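Local coordinates for alpha-galactosidase (Lactobacillus brevis, PDB 3MI6), which probably hydrolyses terminal, non-reducing alpha-D-galactose residues from alpha-galactosides, as a member of glycoside hydrolase family 36, at residues T301-G304 / M305-S309; L184-D188 / A189-L193. All blocks are in the same frame, centred on the assembly; numbering follows the deposited sequence.

Contact 1: T301-G304 / M305-S309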
ATOM      1  N   THR D 301       8.265 -24.003  -3.771  1.00 31.90           N
ATOM      2  CA  THR D 301       7.009 -24.646  -3.427  1.00 32.10           C
ATOM      3  C   THR D 301       5.862 -23.735  -3.836  1.00 33.04           C
ATOM      4  O   THR D 301       6.055 -22.543  -4.047  1.00 33.46           O
ATOM      5  CB  THR D 301       6.903 -24.955  -1.927  1.00 30.00           C
ATOM      6  OG1 THR D 301       5.664 -25.613  -1.687  1.00 30.28           O
ATOM      7  CG2 THR D 301       6.923 -23.694  -1.124  1.00 29.83           C
ATOM      8  N   SER D 302       4.669 -24.299  -3.964  1.00 32.58           N
ATOM      9  CA  SER D 302       3.488 -23.506  -4.286  1.00 30.84           C
ATOM     10  C   SER D 302       2.588 -23.503  -3.067  1.00 30.93           C
ATOM     11  O   SER D 302       1.505 -22.901  -3.060  1.00 31.70           O
ATOM     12  CB  SER D 302       2.740 -24.129  -5.458  1.00 34.30           C
ATOM     13  OG  SER D 302       3.558 -24.173  -6.611  1.00 38.07           O
ATOM     14  N   ALA D 303       3.047 -24.196  -2.033  1.00 27.10           N
ATOM     15  CA  ALA D 303       2.245 -24.411  -0.862  1.00 25.97           C
ATOM     16  C   ALA D 303       2.582 -23.446   0.289  1.00 29.96           C
ATOM     17  O   ALA D 303       2.221 -23.692   1.454  1.00 28.75           O
ATOM     18  CB  ALA D 303       2.352 -25.845  -0.438  1.00 24.08           C
ATOM     19  N   GLY D 304       3.248 -22.337  -0.040  1.00 29.03           N
ATOM     20  CA  GLY D 304       3.534 -21.305   0.951  1.00 31.31           C
ATOM     21  C   GLY D 304       4.792 -21.466   1.788  1.00 30.82           C
ATOM     22  O   GLY D 304       5.490 -22.488   1.736  1.00 30.24           O
HETATM   23  N   MSE D 305       5.080 -20.453   2.592  1.00 31.39           N
HETATM   24  CA  MSE D 305       6.392 -20.375   3.248  1.00 32.30           C
HETATM   25  C   MSE D 305       6.632 -21.361   4.400  1.00 31.68           C
HETATM   26  O   MSE D 305       7.774 -21.779   4.639  1.00 30.60           O
HETATM   27  CB  MSE D 305       6.707 -18.941   3.673  1.00 31.50           C
HETATM   28  CG  MSE D 305       6.736 -17.972   2.502  1.00 34.87           C
HETATM   29 SE   MSE D 305       7.144 -16.113   2.963  1.00 51.96          SE
HETATM   30  CE  MSE D 305       5.487 -15.536   3.828  1.00 29.64           C
ATOM     31  N   ASN D 306       5.577 -21.738   5.114  1.00 31.02           N
ATOM     32  CA  ASN D 306       5.750 -22.752   6.140  1.00 28.89           C
ATOM     33  C   ASN D 306       6.307 -23.994   5.467  1.00 31.24           C
ATOM     34  O   ASN D 306       7.290 -24.600   5.951  1.00 30.35           O
ATOM     35  CB  ASN D 306       4.438 -23.070   6.845  1.00 28.61           C
ATOM     36  CG  ASN D 306       4.205 -22.214   8.107  1.00 30.00           C
ATOM     37  OD1 ASN D 306       5.106 -21.984   8.923  1.00 29.96           O
ATOM     38  ND2 ASN D 306       2.973 -21.772   8.276  1.00 29.75           N
ATOM     39  N   GLN D 307       5.694 -24.350   4.331  1.00 29.28           N
ATOM     40  CA  GLN D 307       6.081 -25.538   3.582  1.00 26.90           C
ATOM     41  C   GLN D 307       7.528 -25.417   3.126  1.00 30.55           C
ATOM     42  O   GLN D 307       8.310 -26.357   3.263  1.00 31.07           O
ATOM     43  CB  GLN D 307       5.139 -25.781   2.403  1.00 28.85           C
ATOM     44  CG  GLN D 307       5.535 -26.961   1.500  1.00 31.28           C
ATOM     45  CD  GLN D 307       5.615 -28.314   2.230  1.00 35.38           C
ATOM     46  OE1 GLN D 307       6.555 -29.108   2.009  1.00 36.61           O
ATOM     47  NE2 GLN D 307       4.636 -28.582   3.098  1.00 30.48           N
ATOM     48  N   LEU D 308       7.899 -24.241   2.626  1.00 30.33           N
ATOM     49  CA  LEU D 308       9.277 -23.991   2.243  1.00 28.19           C
ATOM     50  C   LEU D 308      10.237 -24.184   3.411  1.00 30.85           C
ATOM     51  O   LEU D 308      11.269 -24.827   3.259  1.00 32.06           O
ATOM     52  CB  LEU D 308       9.432 -22.596   1.657  1.00 28.38           C
ATOM     53  CG  LEU D 308      10.825 -22.292   1.115  1.00 27.22           C
ATOM     54  CD1 LEU D 308      11.071 -23.029  -0.193  1.00 28.75           C
ATOM     55  CD2 LEU D 308      10.966 -20.807   0.911  1.00 28.91           C
ATOM     56  N   SER D 309       9.927 -23.636   4.581  1.00 28.94           N
ATOM     57  CA  SER D 309      10.855 -23.815   5.691  1.00 29.11           C
ATOM     58  C   SER D 309      10.899 -25.267   6.111  1.00 29.61           C
ATOM     59  O   SER D 309      11.944 -25.806   6.411  1.00 28.38           O
ATOM     60  CB  SER D 309      10.480 -22.955   6.893  1.00 30.55           C
ATOM     61  OG  SER D 309      10.663 -21.586   6.598  1.00 31.84           O
TER
HETATM   62  O   HOH W   1       2.629 -23.850   4.117  1.00 30.31           O
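T301 and L308 make the close-packed side of this helix start, the methyl CG2 of T301 lying 3.9 Å from CB of L308. With OG1 set anti to the backbone N (chi1 -178°), the threonine turns its methyl to the leucine and its oxygen to Q307, whose CG lies 3.5 Å from T301 OG1. That oxygen also accepts a bond from A303 N at 3.0 Å, an ST turn at the end of strand 290-301. G304 then occupies the N-cap position of helix 305-319, and its positive phi of 86° would press a beta carbon against the preceding carbonyl oxygen. The first turn closes through L308 N, which donates to G304 O at 3.1 Å. V247 and M234 extend the apolar side beyond T301 and L308. The opposite character appears at the exposed A303, whose CB rests 3.9 Å from CG of the partly exposed Q307. Here a water does the joining: it donates to A303 O at 2.7 Å and accepts from Q307 N at 3.1 Å, linking an N-H of the helix's first turn to the loop.

Contact 2: L184-D188 / A189-L193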
ATOM      1  N   LEU D 184      20.399 -17.898 -11.025  1.00 30.71           N
ATOM      2  CA  LEU D 184      19.072 -18.288 -11.487  1.00 29.10           C
ATOM      3  C   LEU D 184      18.432 -17.149 -12.235  1.00 30.58           C
ATOM      4  O   LEU D 184      18.220 -16.075 -11.681  1.00 32.25           O
ATOM      5  CB  LEU D 184      18.157 -18.719 -10.338  1.00 27.20           C
ATOM      6  CG  LEU D 184      16.715 -18.940 -10.831  1.00 33.73           C
ATOM      7  CD1 LEU D 184      16.670 -19.971 -11.993  1.00 30.47           C
ATOM      8  CD2 LEU D 184      15.705 -19.302  -9.713  1.00 29.88           C
ATOM      9  N   ASP D 185      18.112 -17.383 -13.497  1.00 30.81           N
ATOM     10  CA  ASP D 185      17.357 -16.404 -14.249  1.00 31.58           C
ATOM     11  C   ASP D 185      15.897 -16.831 -14.339  1.00 33.98           C
ATOM     12  O   ASP D 185      15.602 -17.970 -14.711  1.00 35.03           O
ATOM     13  CB  ASP D 185      17.949 -16.214 -15.645  1.00 34.27           C
ATOM     14  CG  ASP D 185      19.283 -15.473 -15.628  1.00 38.26           C
ATOM     15  OD1 ASP D 185      19.585 -14.777 -14.627  1.00 39.72           O
ATOM     16  OD2 ASP D 185      20.023 -15.573 -16.631  1.00 38.34           O
ATOM     17  N   LEU D 186      14.992 -15.917 -13.979  1.00 32.26           N
ATOM     18  CA  LEU D 186      13.562 -16.139 -14.121  1.00 28.28           C
ATOM     19  C   LEU D 186      13.008 -15.170 -15.148  1.00 30.27           C
ATOM     20  O   LEU D 186      13.576 -14.095 -15.365  1.00 30.32           O
ATOM     21  CB  LEU D 186      12.863 -15.940 -12.788  1.00 28.62           C
ATOM     22  CG  LEU D 186      13.283 -16.852 -11.633  1.00 29.36           C
ATOM     23  CD1 LEU D 186      12.742 -16.305 -10.308  1.00 25.29           C
ATOM     24  CD2 LEU D 186      12.834 -18.287 -11.868  1.00 26.44           C
ATOM     25  N   PRO D 187      11.881 -15.546 -15.776  1.00 32.04           N
ATOM     26  CA  PRO D 187      11.264 -14.840 -16.903  1.00 29.20           C
ATOM     27  C   PRO D 187      10.522 -13.542 -16.543  1.00 26.78           C
ATOM     28  O   PRO D 187      10.215 -12.792 -17.464  1.00 29.58           O
ATOM     29  CB  PRO D 187      10.260 -15.866 -17.441  1.00 28.50           C
ATOM     30  CG  PRO D 187      10.502 -17.124 -16.669  1.00 27.04           C
ATOM     31  CD  PRO D 187      11.097 -16.732 -15.398  1.00 28.67           C
ATOM     32  N   ASP D 188      10.216 -13.303 -15.269  1.00 26.67           N
ATOM     33  CA  ASP D 188       9.568 -12.053 -14.834  1.00 28.37           C
ATOM     34  C   ASP D 188      10.062 -11.543 -13.471  1.00 29.40           C
ATOM     35  O   ASP D 188      10.916 -12.155 -12.834  1.00 30.32           O
ATOM     36  CB  ASP D 188       8.045 -12.204 -14.798  1.00 29.17           C
ATOM     37  CG  ASP D 188       7.560 -13.061 -13.626  1.00 32.82           C
ATOM     38  OD1 ASP D 188       7.528 -12.556 -12.469  1.00 32.19           O
ATOM     39  OD2 ASP D 188       7.186 -14.234 -13.874  1.00 33.50           O
ATOM     40  N   ALA D 189       9.514 -10.430 -13.008  1.00 28.71           N
ATOM     41  CA  ALA D 189       9.999  -9.839 -11.768  1.00 29.07           C
ATOM     42  C   ALA D 189       8.860  -9.465 -10.840  1.00 32.69           C
ATOM     43  O   ALA D 189       8.975  -8.535 -10.024  1.00 29.65           O
ATOM     44  CB  ALA D 189      10.851  -8.628 -12.058  1.00 30.63           C
ATOM     45  N   ASN D 190       7.750 -10.182 -10.969  1.00 32.32           N
ATOM     46  CA  ASN D 190       6.653  -9.980 -10.037  1.00 31.82           C
ATOM     47  C   ASN D 190       6.887 -10.775  -8.746  1.00 30.33           C
ATOM     48  O   ASN D 190       6.092 -11.659  -8.413  1.00 31.45           O
ATOM     49  CB  ASN D 190       5.287 -10.345 -10.661  1.00 32.62           C
ATOM     50  CG  ASN D 190       5.066  -9.718 -12.052  1.00 38.96           C
ATOM     51  OD1 ASN D 190       4.436 -10.337 -12.932  1.00 44.93           O
ATOM     52  ND2 ASN D 190       5.582  -8.500 -12.261  1.00 36.92           N
ATOM     53  N   TYR D 191       7.970 -10.479  -8.031  1.00 25.47           N
ATOM     54  CA  TYR D 191       8.191 -11.100  -6.718  1.00 28.59           C
ATOM     55  C   TYR D 191       8.464 -10.065  -5.633  1.00 29.21           C
ATOM     56  O   TYR D 191       8.809  -8.921  -5.933  1.00 29.09           O
ATOM     57  CB  TYR D 191       9.359 -12.100  -6.750  1.00 29.73           C
ATOM     58  CG  TYR D 191       9.164 -13.287  -7.669  1.00 28.41           C
ATOM     59  CD1 TYR D 191       8.532 -14.433  -7.224  1.00 27.15           C
ATOM     60  CD2 TYR D 191       9.637 -13.267  -8.971  1.00 28.26           C
ATOM     61  CE1 TYR D 191       8.357 -15.519  -8.053  1.00 26.95           C
ATOM     62  CE2 TYR D 191       9.475 -14.351  -9.802  1.00 27.92           C
ATOM     63  CZ  TYR D 191       8.826 -15.471  -9.337  1.00 28.45           C
ATOM     64  OH  TYR D 191       8.642 -16.552 -10.164  1.00 31.87           O
ATOM     65  N   ASP D 192       8.309 -10.464  -4.373  1.00 28.34           N
ATOM     66  CA  ASP D 192       8.776  -9.647  -3.255  1.00 29.35           C
ATOM     67  C   ASP D 192      10.048 -10.332  -2.854  1.00 30.01           C
ATOM     68  O   ASP D 192      10.091 -11.562  -2.832  1.00 29.90           O
ATOM     69  CB  ASP D 192       7.836  -9.693  -2.029  1.00 28.76           C
ATOM     70  CG  ASP D 192       6.515  -8.967  -2.238  1.00 31.31           C
ATOM     71  OD1 ASP D 192       6.421  -8.094  -3.127  1.00 32.24           O
ATOM     72  OD2 ASP D 192       5.556  -9.265  -1.487  1.00 33.30           O
ATOM     73  N   LEU D 193      11.070  -9.544  -2.523  1.00 31.49           N
ATOM     74  CA  LEU D 193      12.306 -10.056  -1.934  1.00 28.36           C
ATOM     75  C   LEU D 193      12.136 -10.039  -0.438  1.00 27.99           C
ATOM     76  O   LEU D 193      11.805  -9.002   0.136  1.00 29.88           O
ATOM     77  CB  LEU D 193      13.497  -9.168  -2.313  1.00 28.55           C
ATOM     78  CG  LEU D 193      14.779  -9.269  -1.488  1.00 25.26           C
ATOM     79  CD1 LEU D 193      15.315 -10.671  -1.523  1.00 26.97           C
ATOM     80  CD2 LEU D 193      15.781  -8.301  -2.029  1.00 24.70           C
TER
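D188 grips the backbone of N190 across the turn: N190 N donates to D188 OD1 at 2.8 Å with an N-H...O angle of 157°, meeting the anti lone pair of the carboxylate. The torsion that permits this places CG between the backbone N and the carbonyl carbon (chi1 73°), folding the acid forward over the following peptides. The same oxygen forms a salt bridge with R237 NH1, a nitrogen that also donates to N190 O, so arginine and aspartate together hold the N190 peptide groups at both ends. D188 OD1 is also a polar neighbour of the Y191 ring, 3.8 Å from Y191 CE2. Replacing D188 by alanine would take away the acceptor of N190 N and is likely to leave R237 without this carboxylate, with the turn less firmly held. Among the backbone bonds, a weak one from Y191 N to A189 O, 3.0 Å long, closes an inverse gamma turn centred on N190.

The apolar part of the contact is between L186 and Y191. CD1 of L186 meets CE2 of the Y191 ring at 3.8 Å, approaching it obliquely, while the two side chains cross at about a right angle. L235 packs against both L186 and Y191. At the bend itself, P187 packs on R681 of the second subunit.

The turn links strand 174-186 to strand 192-197, which belong to two different antiparallel sheets of the N-terminal part. L186 bonds through its backbone to S270, the first residue of strand 270-274, and D192 bonds likewise to A236 of strand 233-236.

In the fold
Contact 2 comes first along the chain, at the turn from strand 174-186 to strand 192-197; contact 1 follows at the passage from strand 290-301 into helix 305-319. Their centres lie about 17 Å apart and their nearest atoms about 8 Å, without touching. What they share is the nine-stranded antiparallel sheet, where strands 233-236 and 247-252 stand between 192-197 and 290-301. Strand 233-236 serves both, with L235 packing on contact 2 and M234 on contact 1. Contact 2 thus leads the chain into this sheet from its six-stranded neighbour, whereas contact 1 leads it out, ahead of the eight-stranded parallel barrel. Both lie away from the predicted active-site residues.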